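Local coordinates for protein PHOX (Pseudomonas fluorescens, PDB 4AMF) that hydrolyses phosphate monoesters as an alkaline phosphatase of the PhoX family, using a cofactor of two oxo-bridged irons and calcium ions, at residues 82-87 with 113-118; 169-174 with 185-190; 191-196 with 265-270. All coordinates share one frame; numbering follows the deposited sequence.

Contact 1 of 3, residues 82-87 with 113-118. With FEO (mu-oxo-diiron), chain I; ACP (phosphomethylphosphonic acid adenylate ester), chain C.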
loop_
_atom_site.group_PDB
_atom_site.type_symbol
_atom_site.label_atom_id
_atom_site.label_comp_id
_atom_site.label_asym_id
_atom_site.label_seq_id
_atom_site.Cartn_x
_atom_site.Cartn_y
_atom_site.Cartn_z
ATOM N N ALA A 82 -9.849 6.031 -7.256
ATOM C CA ALA A 82 -9.041 6.783 -6.303
ATOM C C ALA A 82 -7.721 6.052 -6.312
ATOM O O ALA A 82 -7.679 4.838 -6.070
ATOM C CB ALA A 82 -9.682 6.757 -4.932
ATOM N N ILE A 83 -6.667 6.755 -6.690
ATOM C CA ILE A 83 -5.362 6.193 -6.960
ATOM C C ILE A 83 -4.312 6.921 -6.125
ATOM O O ILE A 83 -4.169 8.146 -6.207
ATOM C CB ILE A 83 -5.032 6.345 -8.462
ATOM C CG1 ILE A 83 -6.063 5.612 -9.351
ATOM C CG2 ILE A 83 -3.615 5.803 -8.731
ATOM C CD1 ILE A 83 -6.132 6.145 -10.687
ATOM N N ASN A 84 -3.571 6.182 -5.325
ATOM C CA ASN A 84 -2.516 6.750 -4.498
ATOM C C ASN A 84 -1.317 7.158 -5.328
ATOM O O ASN A 84 -1.000 6.502 -6.307
ATOM C CB ASN A 84 -2.020 5.780 -3.471
ATOM C CG ASN A 84 -3.040 5.474 -2.416
ATOM O OD1 ASN A 84 -4.061 6.161 -2.265
ATOM N ND2 ASN A 84 -2.716 4.523 -1.607
ATOM N N ASN A 85 -0.598 8.166 -4.871
ATOM C CA ASN A 85 0.635 8.664 -5.494
ATOM C C ASN A 85 1.644 8.667 -4.328
ATOM O O ASN A 85 1.562 9.466 -3.441
ATOM C CB ASN A 85 0.425 10.034 -6.097
ATOM C CG ASN A 85 -0.625 9.983 -7.164
ATOM O OD1 ASN A 85 -1.670 10.641 -7.063
ATOM N ND2 ASN A 85 -0.292 9.325 -8.241
ATOM N N GLU A 86 2.533 7.689 -4.310
ATOM C CA GLU A 86 3.360 7.424 -3.118
ATOM C C GLU A 86 4.543 8.319 -2.911
ATOM O O GLU A 86 4.807 8.739 -1.777
ATOM C CB GLU A 86 3.788 5.932 -3.136
ATOM C CG GLU A 86 4.419 5.513 -1.794
ATOM C CD GLU A 86 5.013 4.135 -1.731
ATOM O OE1 GLU A 86 5.639 3.709 -2.721
ATOM O OE2 GLU A 86 4.741 3.443 -0.727
ATOM N N TYR A 87 5.324 8.585 -3.970
ATOM C CA TYR A 87 6.526 9.374 -3.834
ATOM C C TYR A 87 6.936 9.913 -5.189
ATOM O O TYR A 87 6.167 9.781 -6.144
ATOM C CB TYR A 87 7.654 8.617 -3.093
ATOM C CG TYR A 87 8.257 7.413 -3.783
ATOM C CD1 TYR A 87 7.572 6.219 -3.856
ATOM C CD2 TYR A 87 9.530 7.470 -4.350
ATOM C CE1 TYR A 87 8.153 5.080 -4.418
ATOM C CE2 TYR A 87 10.131 6.334 -4.886
ATOM C CZ TYR A 87 9.397 5.168 -5.010
ATOM O OH TYR A 87 9.971 4.015 -5.492
ATOM N N GLU A 113 2.539 13.741 -4.460
ATOM C CA GLU A 113 2.133 12.688 -3.565
ATOM C C GLU A 113 0.733 12.900 -3.127
ATOM O O GLU A 113 0.250 14.024 -3.209
ATOM C CB GLU A 113 3.088 12.675 -2.358
ATOM C CG GLU A 113 4.534 12.475 -2.795
ATOM C CD GLU A 113 5.565 12.262 -1.701
ATOM O OE1 GLU A 113 5.175 11.887 -0.579
ATOM O OE2 GLU A 113 6.776 12.350 -2.006
ATOM N N GLY A 114 0.112 11.851 -2.633
ATOM C CA GLY A 114 -1.263 11.912 -2.157
ATOM C C GLY A 114 -2.177 10.977 -2.897
ATOM O O GLY A 114 -1.905 9.770 -2.970
ATOM N N VAL A 115 -3.289 11.503 -3.393
ATOM C CA VAL A 115 -4.264 10.695 -4.100
ATOM C C VAL A 115 -4.733 11.454 -5.313
ATOM O O VAL A 115 -4.832 12.666 -5.270
ATOM C CB VAL A 115 -5.475 10.381 -3.186
ATOM C CG1 VAL A 115 -6.602 9.649 -3.933
ATOM C CG2 VAL A 115 -5.035 9.598 -1.944
ATOM N N SER A 116 -5.044 10.726 -6.375
ATOM C CA SER A 116 -5.650 11.256 -7.595
ATOM C C SER A 116 -6.981 10.566 -7.716
ATOM O O SER A 116 -7.015 9.341 -7.812
ATOM C CB SER A 116 -4.800 10.978 -8.829
ATOM O OG SER A 116 -3.521 11.591 -8.732
ATOM N N VAL A 117 -8.067 11.340 -7.705
ATOM C CA VAL A 117 -9.422 10.826 -7.944
ATOM C C VAL A 117 -9.721 11.159 -9.393
ATOM O O VAL A 117 -9.565 12.316 -9.787
ATOM C CB VAL A 117 -10.487 11.421 -6.999
ATOM C CG1 VAL A 117 -11.875 10.900 -7.361
ATOM C CG2 VAL A 117 -10.171 11.077 -5.557
ATOM N N ILE A 118 -10.107 10.152 -10.198
ATOM C CA ILE A 118 -10.404 10.369 -11.601
ATOM C C ILE A 118 -11.680 9.691 -11.972
ATOM O O ILE A 118 -12.055 8.669 -11.381
ATOM C CB ILE A 118 -9.233 9.844 -12.509
ATOM C CG1 ILE A 118 -9.000 8.325 -12.391
ATOM C CG2 ILE A 118 -7.940 10.611 -12.216
ATOM C CD1 ILE A 118 -7.992 7.830 -13.421
HETATM FE FE1 FEO I . 4.889 1.510 -0.164
HETATM FE FE2 FEO I . 5.582 -1.237 1.670
HETATM O O FEO I . 4.917 -0.410 0.030
HETATM P PG ACP C . 7.773 0.051 -0.249
HETATM O O1G ACP C . 7.387 -0.754 -1.565
HETATM O O2G ACP C . 7.009 1.505 -0.290
HETATM O O3G ACP C . 7.475 -0.791 1.034
HETATM P PB ACP C . 10.394 -1.034 -0.911
HETATM O O1B ACP C . 9.821 -2.336 -0.516
HETATM O O2B ACP C . 10.623 -0.690 -2.401
HETATM C C3B ACP C . 9.527 0.299 -0.171
HETATM P PA ACP C . 13.255 -0.651 -0.485
HETATM O O1A ACP C . 13.293 0.769 -0.895
HETATM O O2A ACP C . 13.998 -1.707 -1.242
HETATM O O3A ACP C . 11.798 -1.131 -0.216
HETATM O "O5'" ACP C . 13.921 -0.780 1.023
HETATM C "C5'" ACP C . 13.740 -1.959 1.824
HETATM C "C4'" ACP C . 13.163 -1.611 3.172
HETATM O "O4'" ACP C . 14.161 -0.907 3.940
HETATM C "C3'" ACP C . 11.905 -0.750 3.232
HETATM O "O3'" ACP C . 11.065 -1.191 4.301
HETATM C "C2'" ACP C . 12.468 0.658 3.431
HETATM O "O2'" ACP C . 11.513 1.502 4.059
HETATM C "C1'" ACP C . 13.695 0.380 4.307
HETATM N N9 ACP C . 14.796 1.323 4.148
HETATM C C8 ACP C . 15.207 1.947 2.997
HETATM N N7 ACP C . 16.239 2.739 3.156
HETATM C C5 ACP C . 16.529 2.634 4.508
HETATM C C6 ACP C . 17.478 3.278 5.331
HETATM N N6 ACP C . 18.295 4.247 4.907
HETATM N N1 ACP C . 17.493 2.952 6.645
HETATM C C2 ACP C . 16.602 2.062 7.098
HETATM N N3 ACP C . 15.648 1.413 6.421
HETATM C C4 ACP C . 15.660 1.750 5.129
HETATM O O HOH W 1 4.554 0.774 -2.362
#
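Ile83 and Ser116 exchange two backbone hydrogen bonds, the shorter from Ser116 N to Ile83 O at 2.7 Å. Two residues further along the strand, Asn85 and Gly114 do the same, with the pairs Ala82–Val117 and Asn84–Val115 as the non-hydrogen-bonded steps. Gly114 suits its place: at its backbone angles a CB would press on the carbonyl oxygen of Glu113.

The side chain of Asn85 reaches along the face it shares with Ser116. Asn85 CB rests beside the backbone of Gly114, 3.9 Å from Gly114 N. From there CG swings to the position opposite its own carbonyl carbon (chi1 -61°), which brings the amide over to Ser116. Asn85 OD1 then accepts the hydroxyl proton of Ser116 OG at 2.7 Å, the donor tilted 15° from the carbonyl plane, while ND2 turns the other way to Asp62 O. Both ends of this buried amide are therefore engaged, which fixes its flip. On the same face Ile83 CD1 meets Ile118 CD1 at 3.7 Å, the two branches running obliquely past one another.

Beyond the paired strands, Glu113 lays its carboxylate alongside the backbone of Glu86 and Tyr87, with OE2 3.5 Å from Tyr87 CA and OE1 hydrogen-bonded to Gln173 N. Glu86 points away from Glu113, its extended chain ending with OE2 on the iron FE1 at 2.0 Å and OE1 held by Gln546. The two strands are the inner pair of a four-stranded antiparallel sheet, a blade of the beta-propeller, whose strand 78-85 runs directly into an iron ligand.

Contact 2 of 3, residues 169-174 with 185-190. With FEO (mu-oxo-diiron), chain I; ACP (phosphomethylphosphonic acid adenylate ester), chain C.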
loop_
_atom_site.group_PDB
_atom_site.type_symbol
_atom_site.label_atom_id
_atom_site.label_comp_id
_atom_site.label_asym_id
_atom_site.label_seq_id
_atom_site.Cartn_x
_atom_site.Cartn_y
_atom_site.Cartn_z
ATOM N N LEU A 169 -1.938 19.578 7.358
ATOM C CA LEU A 169 -1.658 19.803 5.959
ATOM C C LEU A 169 -1.123 18.511 5.390
ATOM O O LEU A 169 -0.085 18.032 5.830
ATOM C CB LEU A 169 -0.616 20.872 5.689
ATOM C CG LEU A 169 -1.018 22.335 5.929
ATOM C CD1 LEU A 169 0.101 23.271 5.492
ATOM C CD2 LEU A 169 -2.312 22.695 5.216
ATOM N N GLY A 170 -1.843 17.994 4.424
ATOM C CA GLY A 170 -1.450 16.900 3.584
ATOM C C GLY A 170 -1.506 15.482 4.044
ATOM O O GLY A 170 -1.587 15.162 5.230
ATOM N N THR A 171 -1.487 14.633 3.032
ATOM C CA THR A 171 -1.262 13.214 3.115
ATOM C C THR A 171 -0.196 12.997 2.039
ATOM O O THR A 171 -0.261 13.593 0.949
ATOM C CB THR A 171 -2.555 12.409 2.989
ATOM O OG1 THR A 171 -2.233 11.019 3.171
ATOM C CG2 THR A 171 -3.276 12.585 1.645
ATOM N N PHE A 172 0.870 12.321 2.430
ATOM C CA PHE A 172 1.982 12.009 1.533
ATOM C C PHE A 172 2.536 10.628 1.865
ATOM O O PHE A 172 2.127 10.025 2.848
ATOM C CB PHE A 172 3.046 13.116 1.588
ATOM C CG PHE A 172 3.516 13.464 2.965
ATOM C CD1 PHE A 172 4.513 12.727 3.578
ATOM C CD2 PHE A 172 3.026 14.585 3.615
ATOM C CE1 PHE A 172 4.939 13.042 4.860
ATOM C CE2 PHE A 172 3.445 14.892 4.899
ATOM C CZ PHE A 172 4.387 14.105 5.521
ATOM N N GLN A 173 3.413 10.086 1.006
ATOM C CA GLN A 173 3.926 8.742 1.193
ATOM C C GLN A 173 2.760 7.733 1.216
ATOM O O GLN A 173 2.805 6.702 1.886
ATOM C CB GLN A 173 4.903 8.662 2.403
ATOM C CG GLN A 173 6.248 9.348 2.119
ATOM C CD GLN A 173 7.232 8.665 1.205
ATOM O OE1 GLN A 173 8.211 9.305 0.801
ATOM N NE2 GLN A 173 7.016 7.411 0.780
ATOM N N ASN A 174 1.741 8.008 0.381
ATOM C CA ASN A 174 0.508 7.228 0.271
ATOM C C ASN A 174 0.803 5.969 -0.462
ATOM O O ASN A 174 1.021 5.994 -1.668
ATOM C CB ASN A 174 -0.571 7.988 -0.457
ATOM C CG ASN A 174 -0.961 9.228 0.275
ATOM O OD1 ASN A 174 -0.217 10.199 0.235
ATOM N ND2 ASN A 174 -2.000 9.170 1.084
ATOM N N TYR A 185 -12.987 5.733 0.503
ATOM C CA TYR A 185 -11.657 5.274 0.151
ATOM C C TYR A 185 -10.729 5.498 1.305
ATOM O O TYR A 185 -10.776 6.570 1.902
ATOM C CB TYR A 185 -11.154 6.083 -1.069
ATOM C CG TYR A 185 -9.813 5.656 -1.611
ATOM C CD1 TYR A 185 -9.630 4.389 -2.138
ATOM C CD2 TYR A 185 -8.701 6.484 -1.510
ATOM C CE1 TYR A 185 -8.427 4.020 -2.725
ATOM C CE2 TYR A 185 -7.485 6.122 -2.069
ATOM C CZ TYR A 185 -7.337 4.865 -2.634
ATOM O OH TYR A 185 -6.146 4.451 -3.177
ATOM N N LEU A 186 -9.895 4.516 1.611
ATOM C CA LEU A 186 -8.909 4.670 2.663
ATOM C C LEU A 186 -7.547 4.704 1.990
ATOM O O LEU A 186 -7.253 3.847 1.142
ATOM C CB LEU A 186 -8.943 3.525 3.656
ATOM C CG LEU A 186 -10.296 3.269 4.308
ATOM C CD1 LEU A 186 -10.184 2.089 5.282
ATOM C CD2 LEU A 186 -10.804 4.491 5.048
ATOM N N THR A 187 -6.698 5.633 2.391
ATOM C CA THR A 187 -5.342 5.757 1.855
ATOM C C THR A 187 -4.429 5.694 3.036
ATOM O O THR A 187 -4.751 6.246 4.094
ATOM C CB THR A 187 -5.138 6.991 0.965
ATOM O OG1 THR A 187 -3.813 6.939 0.425
ATOM C CG2 THR A 187 -5.342 8.308 1.676
ATOM N N CYS A 188 -3.288 5.054 2.861
ATOM C CA CYS A 188 -2.384 4.688 3.934
ATOM C C CYS A 188 -1.056 5.365 3.854
ATOM O O CYS A 188 -0.372 5.196 2.845
ATOM C CB CYS A 188 -2.226 3.174 3.880
ATOM S SG CYS A 188 -3.734 2.295 4.331
ATOM N N GLU A 189 -0.666 6.111 4.920
ATOM C CA GLU A 189 0.638 6.797 4.993
ATOM C C GLU A 189 1.643 5.784 5.517
ATOM O O GLU A 189 1.502 5.299 6.648
ATOM C CB GLU A 189 0.546 8.024 5.920
ATOM C CG GLU A 189 -0.437 9.037 5.382
ATOM C CD GLU A 189 -0.888 10.132 6.328
ATOM O OE1 GLU A 189 -0.558 10.095 7.541
ATOM O OE2 GLU A 189 -1.522 11.082 5.817
ATOM N N GLU A 190 2.634 5.448 4.692
ATOM C CA GLU A 190 3.626 4.436 5.000
ATOM C C GLU A 190 4.958 5.066 5.407
ATOM O O GLU A 190 5.150 5.365 6.595
ATOM C CB GLU A 190 3.773 3.466 3.849
ATOM C CG GLU A 190 4.688 2.289 4.122
ATOM C CD GLU A 190 5.130 1.583 2.862
ATOM O OE1 GLU A 190 5.155 2.233 1.789
ATOM O OE2 GLU A 190 5.397 0.360 2.926
HETATM FE FE1 FEO I . 4.889 1.510 -0.164
HETATM FE FE2 FEO I . 5.582 -1.237 1.670
HETATM O O FEO I . 4.917 -0.410 0.030
HETATM P PG ACP C . 7.773 0.051 -0.249
HETATM O O1G ACP C . 7.387 -0.754 -1.565
HETATM O O2G ACP C . 7.009 1.505 -0.290
HETATM O O3G ACP C . 7.475 -0.791 1.034
HETATM P PB ACP C . 10.394 -1.034 -0.911
HETATM O O1B ACP C . 9.821 -2.336 -0.516
HETATM O O2B ACP C . 10.623 -0.690 -2.401
HETATM C C3B ACP C . 9.527 0.299 -0.171
HETATM P PA ACP C . 13.255 -0.651 -0.485
HETATM O O1A ACP C . 13.293 0.769 -0.895
HETATM O O2A ACP C . 13.998 -1.707 -1.242
HETATM O O3A ACP C . 11.798 -1.131 -0.216
HETATM O "O5'" ACP C . 13.921 -0.780 1.023
HETATM C "C5'" ACP C . 13.740 -1.959 1.824
HETATM C "C4'" ACP C . 13.163 -1.611 3.172
HETATM O "O4'" ACP C . 14.161 -0.907 3.940
HETATM C "C3'" ACP C . 11.905 -0.750 3.232
HETATM O "O3'" ACP C . 11.065 -1.191 4.301
HETATM C "C2'" ACP C . 12.468 0.658 3.431
HETATM O "O2'" ACP C . 11.513 1.502 4.059
HETATM C "C1'" ACP C . 13.695 0.380 4.307
HETATM N N9 ACP C . 14.796 1.323 4.148
HETATM C C8 ACP C . 15.207 1.947 2.997
HETATM N N7 ACP C . 16.239 2.739 3.156
HETATM C C5 ACP C . 16.529 2.634 4.508
HETATM C C6 ACP C . 17.478 3.278 5.331
HETATM N N6 ACP C . 18.295 4.247 4.907
HETATM N N1 ACP C . 17.493 2.952 6.645
HETATM C C2 ACP C . 16.602 2.062 7.098
HETATM N N3 ACP C . 15.648 1.413 6.421
HETATM C C4 ACP C . 15.660 1.750 5.129
HETATM O O HOH W 1 4.554 0.774 -2.362
#
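Asn174 spends both protons of its ND2 on threonine hydroxyls, giving a buried chain of hydrogen bonds that runs across the contact twice. Asn174 ND2 gives one proton to Thr187 OG1 at 2.9 Å and the other to Thr171 OG1, within its own segment, at 2.8 Å. Each hydroxyl lies slightly off the amide plane, and both bonds are close to straight. Thr171 OG1 in turn donates to Glu189 OE2 at 2.7 Å, using the anti lone pair of that oxygen; Thr171 holds the hydroxyl trans to its backbone nitrogen (chi1 -176°), turned at the carboxylate. The charge of Glu189 is answered by Lys259, which bonds the same OE2, while OE1 takes the backbone N of Trp244. Thr187 OG1 has its strongest partner in Asn84 OD1.

A leucine in place of Asn174 takes away the donor shared by the two threonine hydroxyls, and Thr171 would probably be freer to turn away from Glu189.

Gln173, in the left-handed helical region (phi 59°), offers its carbonyl O to Glu190 N at 3.1 Å, along an almost linear N-H. That bond holds the backbone where strand 185-189 ends. From here Glu190 extends to the cofactor and bridges both irons, OE1 to FE1 at 2.1 Å and OE2 to FE2 at 2.0 Å: the bridging carboxylate typical of diiron sites.

Contact 3 of 3, residues 191-196 with 265-270. With CA (calcium ion), chain F; FEO (mu-oxo-diiron), chain I; ACP (phosphomethylphosphonic acid adenylate ester), chain C.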
loop_
_atom_site.group_PDB
_atom_site.type_symbol
_atom_site.label_atom_id
_atom_site.label_comp_id
_atom_site.label_asym_id
_atom_site.label_seq_id
_atom_site.Cartn_x
_atom_site.Cartn_y
_atom_site.Cartn_z
ATOM N N ASN A 191 5.891 5.304 4.478
ATOM C CA ASN A 191 7.230 5.792 4.857
ATOM C C ASN A 191 7.284 7.314 5.054
ATOM O O ASN A 191 8.178 7.999 4.572
ATOM C CB ASN A 191 8.268 5.296 3.857
ATOM C CG ASN A 191 8.493 3.800 4.035
ATOM O OD1 ASN A 191 8.767 3.357 5.155
ATOM N ND2 ASN A 191 8.264 2.998 3.000
ATOM N N PHE A 192 6.346 7.821 5.829
ATOM C CA PHE A 192 6.231 9.256 6.098
ATOM C C PHE A 192 7.436 9.836 6.852
ATOM O O PHE A 192 7.786 10.987 6.639
ATOM C CB PHE A 192 4.934 9.540 6.869
ATOM C CG PHE A 192 4.947 9.093 8.313
ATOM C CD1 PHE A 192 4.628 7.792 8.658
ATOM C CD2 PHE A 192 5.291 9.970 9.323
ATOM C CE1 PHE A 192 4.661 7.381 9.986
ATOM C CE2 PHE A 192 5.358 9.549 10.634
ATOM C CZ PHE A 192 5.044 8.256 10.967
ATOM N N THR A 193 8.061 9.054 7.737
ATOM C CA THR A 193 9.195 9.484 8.565
ATOM C C THR A 193 10.409 9.913 7.722
ATOM O O THR A 193 11.180 10.775 8.154
ATOM C CB THR A 193 9.579 8.385 9.564
ATOM O OG1 THR A 193 9.816 7.184 8.834
ATOM C CG2 THR A 193 8.483 8.139 10.598
ATOM N N ASP A 194 10.560 9.317 6.513
ATOM C CA ASP A 194 11.644 9.622 5.565
ATOM C C ASP A 194 11.695 11.106 5.196
ATOM O O ASP A 194 12.764 11.625 4.911
ATOM C CB ASP A 194 11.386 8.880 4.252
ATOM C CG ASP A 194 11.509 7.390 4.370
ATOM O OD1 ASP A 194 11.826 6.906 5.500
ATOM O OD2 ASP A 194 11.275 6.689 3.325
ATOM N N CYS A 195 10.534 11.789 5.213
ATOM C CA CYS A 195 10.381 13.194 4.826
ATOM C C CYS A 195 10.824 14.202 5.848
ATOM O O CYS A 195 10.873 15.391 5.529
ATOM C CB CYS A 195 8.930 13.434 4.452
ATOM S SG CYS A 195 8.350 12.348 3.125
ATOM N N PHE A 196 11.120 13.765 7.079
ATOM C CA PHE A 196 11.479 14.666 8.168
ATOM C C PHE A 196 12.972 14.671 8.393
ATOM O O PHE A 196 13.625 13.628 8.212
ATOM C CB PHE A 196 10.742 14.219 9.437
ATOM C CG PHE A 196 9.233 14.436 9.370
ATOM C CD1 PHE A 196 8.415 13.560 8.668
ATOM C CD2 PHE A 196 8.668 15.586 9.875
ATOM C CE1 PHE A 196 7.059 13.823 8.496
ATOM C CE2 PHE A 196 7.303 15.855 9.685
ATOM C CZ PHE A 196 6.514 14.966 9.035
ATOM N N ARG A 265 -1.158 4.755 14.634
ATOM C CA ARG A 265 -0.103 5.395 13.859
ATOM C C ARG A 265 1.073 4.406 13.695
ATOM O O ARG A 265 1.687 3.980 14.684
ATOM C CB ARG A 265 0.355 6.695 14.517
ATOM C CG ARG A 265 1.531 7.370 13.805
ATOM C CD ARG A 265 1.786 8.722 14.416
ATOM N NE ARG A 265 3.104 9.244 14.089
ATOM C CZ ARG A 265 4.219 9.031 14.780
ATOM N NH1 ARG A 265 4.198 8.281 15.877
ATOM N NH2 ARG A 265 5.367 9.559 14.374
ATOM N N PHE A 266 1.454 4.198 12.459
ATOM C CA PHE A 266 2.565 3.349 12.039
ATOM C C PHE A 266 2.773 3.509 10.533
ATOM O O PHE A 266 2.175 4.408 9.955
ATOM C CB PHE A 266 2.394 1.915 12.508
ATOM C CG PHE A 266 1.083 1.239 12.221
ATOM C CD1 PHE A 266 0.896 0.540 11.045
ATOM C CD2 PHE A 266 0.098 1.146 13.200
ATOM C CE1 PHE A 266 -0.295 -0.123 10.779
ATOM C CE2 PHE A 266 -1.108 0.482 12.932
ATOM C CZ PHE A 266 -1.267 -0.221 11.757
ATOM N N LYS A 267 3.643 2.700 9.894
ATOM C CA LYS A 267 3.918 2.853 8.463
ATOM C C LYS A 267 2.954 1.925 7.737
ATOM O O LYS A 267 3.254 0.781 7.354
ATOM C CB LYS A 267 5.409 2.630 8.193
ATOM C CG LYS A 267 6.295 3.523 9.066
ATOM C CD LYS A 267 7.724 3.514 8.647
ATOM C CE LYS A 267 8.536 4.285 9.647
ATOM N NZ LYS A 267 9.988 4.208 9.385
ATOM N N HIS A 268 1.733 2.438 7.641
ATOM C CA HIS A 268 0.598 1.749 7.048
ATOM C C HIS A 268 0.772 1.401 5.594
ATOM O O HIS A 268 1.016 2.304 4.805
ATOM C CB HIS A 268 -0.674 2.620 7.174
ATOM C CG HIS A 268 -1.199 2.760 8.552
ATOM N ND1 HIS A 268 -2.106 1.874 9.073
ATOM C CD2 HIS A 268 -1.013 3.757 9.441
ATOM C CE1 HIS A 268 -2.412 2.327 10.279
ATOM N NE2 HIS A 268 -1.827 3.479 10.527
ATOM N N GLU A 269 0.648 0.112 5.228
ATOM C CA GLU A 269 0.688 -0.297 3.835
ATOM C C GLU A 269 -0.719 -0.225 3.208
ATOM O O GLU A 269 -0.953 0.625 2.392
ATOM C CB GLU A 269 1.252 -1.709 3.669
ATOM C CG GLU A 269 1.350 -2.130 2.210
ATOM C CD GLU A 269 2.707 -2.011 1.576
ATOM O OE1 GLU A 269 3.698 -1.782 2.308
ATOM O OE2 GLU A 269 2.762 -2.072 0.320
ATOM N N ASN A 270 -1.665 -1.088 3.618
ATOM C CA ASN A 270 -3.028 -1.037 3.087
ATOM C C ASN A 270 -4.002 -1.315 4.226
ATOM O O ASN A 270 -3.581 -1.455 5.387
ATOM C CB ASN A 270 -3.239 -1.971 1.889
ATOM C CG ASN A 270 -3.704 -3.357 2.205
ATOM O OD1 ASN A 270 -3.323 -3.921 3.236
ATOM N ND2 ASN A 270 -4.521 -3.951 1.316
HETATM CA CA CA F . 4.053 -1.725 -1.545
HETATM FE FE1 FEO I . 4.889 1.510 -0.164
HETATM FE FE2 FEO I . 5.582 -1.237 1.670
HETATM O O FEO I . 4.917 -0.410 0.030
HETATM P PG ACP C . 7.773 0.051 -0.249
HETATM O O1G ACP C . 7.387 -0.754 -1.565
HETATM O O2G ACP C . 7.009 1.505 -0.290
HETATM O O3G ACP C . 7.475 -0.791 1.034
HETATM P PB ACP C . 10.394 -1.034 -0.911
HETATM O O1B ACP C . 9.821 -2.336 -0.516
HETATM O O2B ACP C . 10.623 -0.690 -2.401
HETATM C C3B ACP C . 9.527 0.299 -0.171
HETATM P PA ACP C . 13.255 -0.651 -0.485
HETATM O O1A ACP C . 13.293 0.769 -0.895
HETATM O O2A ACP C . 13.998 -1.707 -1.242
HETATM O O3A ACP C . 11.798 -1.131 -0.216
HETATM O "O5'" ACP C . 13.921 -0.780 1.023
HETATM C "C5'" ACP C . 13.740 -1.959 1.824
HETATM C "C4'" ACP C . 13.163 -1.611 3.172
HETATM O "O4'" ACP C . 14.161 -0.907 3.940
HETATM C "C3'" ACP C . 11.905 -0.750 3.232
HETATM O "O3'" ACP C . 11.065 -1.191 4.301
HETATM C "C2'" ACP C . 12.468 0.658 3.431
HETATM O "O2'" ACP C . 11.513 1.502 4.059
HETATM C "C1'" ACP C . 13.695 0.380 4.307
HETATM N N9 ACP C . 14.796 1.323 4.148
HETATM C C8 ACP C . 15.207 1.947 2.997
HETATM N N7 ACP C . 16.239 2.739 3.156
HETATM C C5 ACP C . 16.529 2.634 4.508
HETATM C C6 ACP C . 17.478 3.278 5.331
HETATM N N6 ACP C . 18.295 4.247 4.907
HETATM N N1 ACP C . 17.493 2.952 6.645
HETATM C C2 ACP C . 16.602 2.062 7.098
HETATM N N3 ACP C . 15.648 1.413 6.421
HETATM C C4 ACP C . 15.660 1.750 5.129
HETATM O O HOH W 2 10.544 4.854 6.778
HETATM O O HOH W 3 1.852 -0.453 -2.116
HETATM O O HOH W 4 3.969 -1.699 -4.008
HETATM O O HOH W 1 4.554 0.774 -2.362
#
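Lys267 sets out with CG opposite its carbonyl carbon (chi1 -54°) and then runs fully extended, while Thr193 tucks OG1 between its backbone N and carbonyl carbon (chi1 55°); together these torsions bring Lys267 NZ and Thr193 OG1 to 3.0 Å, with the ammonium as donor. The two side chains cross at about a right angle. Along the way Lys267 CD passes Asn191 OD1 at 3.6 Å, so the aliphatic part of the lysine packs beside the amide.

Lys267 NZ also donates to a water at 2.7 Å. This water in turn gives its protons to Asn191 OD1 at 2.8 Å and Asp194 OD1 at 2.7 Å, linking Asn191 and Asp194 to the lysine that also holds Thr193. The strongest polar partner of Lys267 is Tyr212, and Glu289 forms a salt bridge with NZ. Asp194 pairs with Arg219, a residue of the substrate-analogue pocket, as Asn191 is.

Beside this polar group, Phe192 presents its edge to Arg265: NH2 lies near the ring plane, 3.7 Å from Phe192 CZ, with ring and guanidinium 63° apart. Arg265 NH1 is bonded to Ile365 O and NH2 to Leu239 O, and the ring packs against the group. Thr193 CG2 lies over one face of Phe192, offset toward the rim.

Two residues after Lys267, the centre of an inverse gamma turn, Glu269 bends at its second torsion and splits its carboxylate, OE1 on the iron FE2 at 2.1 Å and OE2 on calcium at 2.3 Å. One carboxylate thus joins iron to calcium, while close by the buried charge of Lys267 is probably balanced by Glu289, with Asp194 linked to it through the water.

In the fold
The three contacts each send a carboxylate to the same cofactor: Glu86 from contact 1, Glu190 from contact 2 and Glu269 from contact 3. The centres of contacts 1 and 2 lie about 9 Å apart, as do those of contacts 2 and 3, whereas those of contacts 1 and 3 are about 15 Å apart, without touching. Contact 2 is therefore the middle piece. Glu190 OE1 comes within 2.8 Å of Glu86 OE2 at FE1, and Glu190 OE2 within 2.8 Å of Glu269 OE1 at FE2, a closeness of like charges that the shared irons probably offset. The analogue's terminal phosphonate spans the same irons, and one water binds both FE1 and calcium.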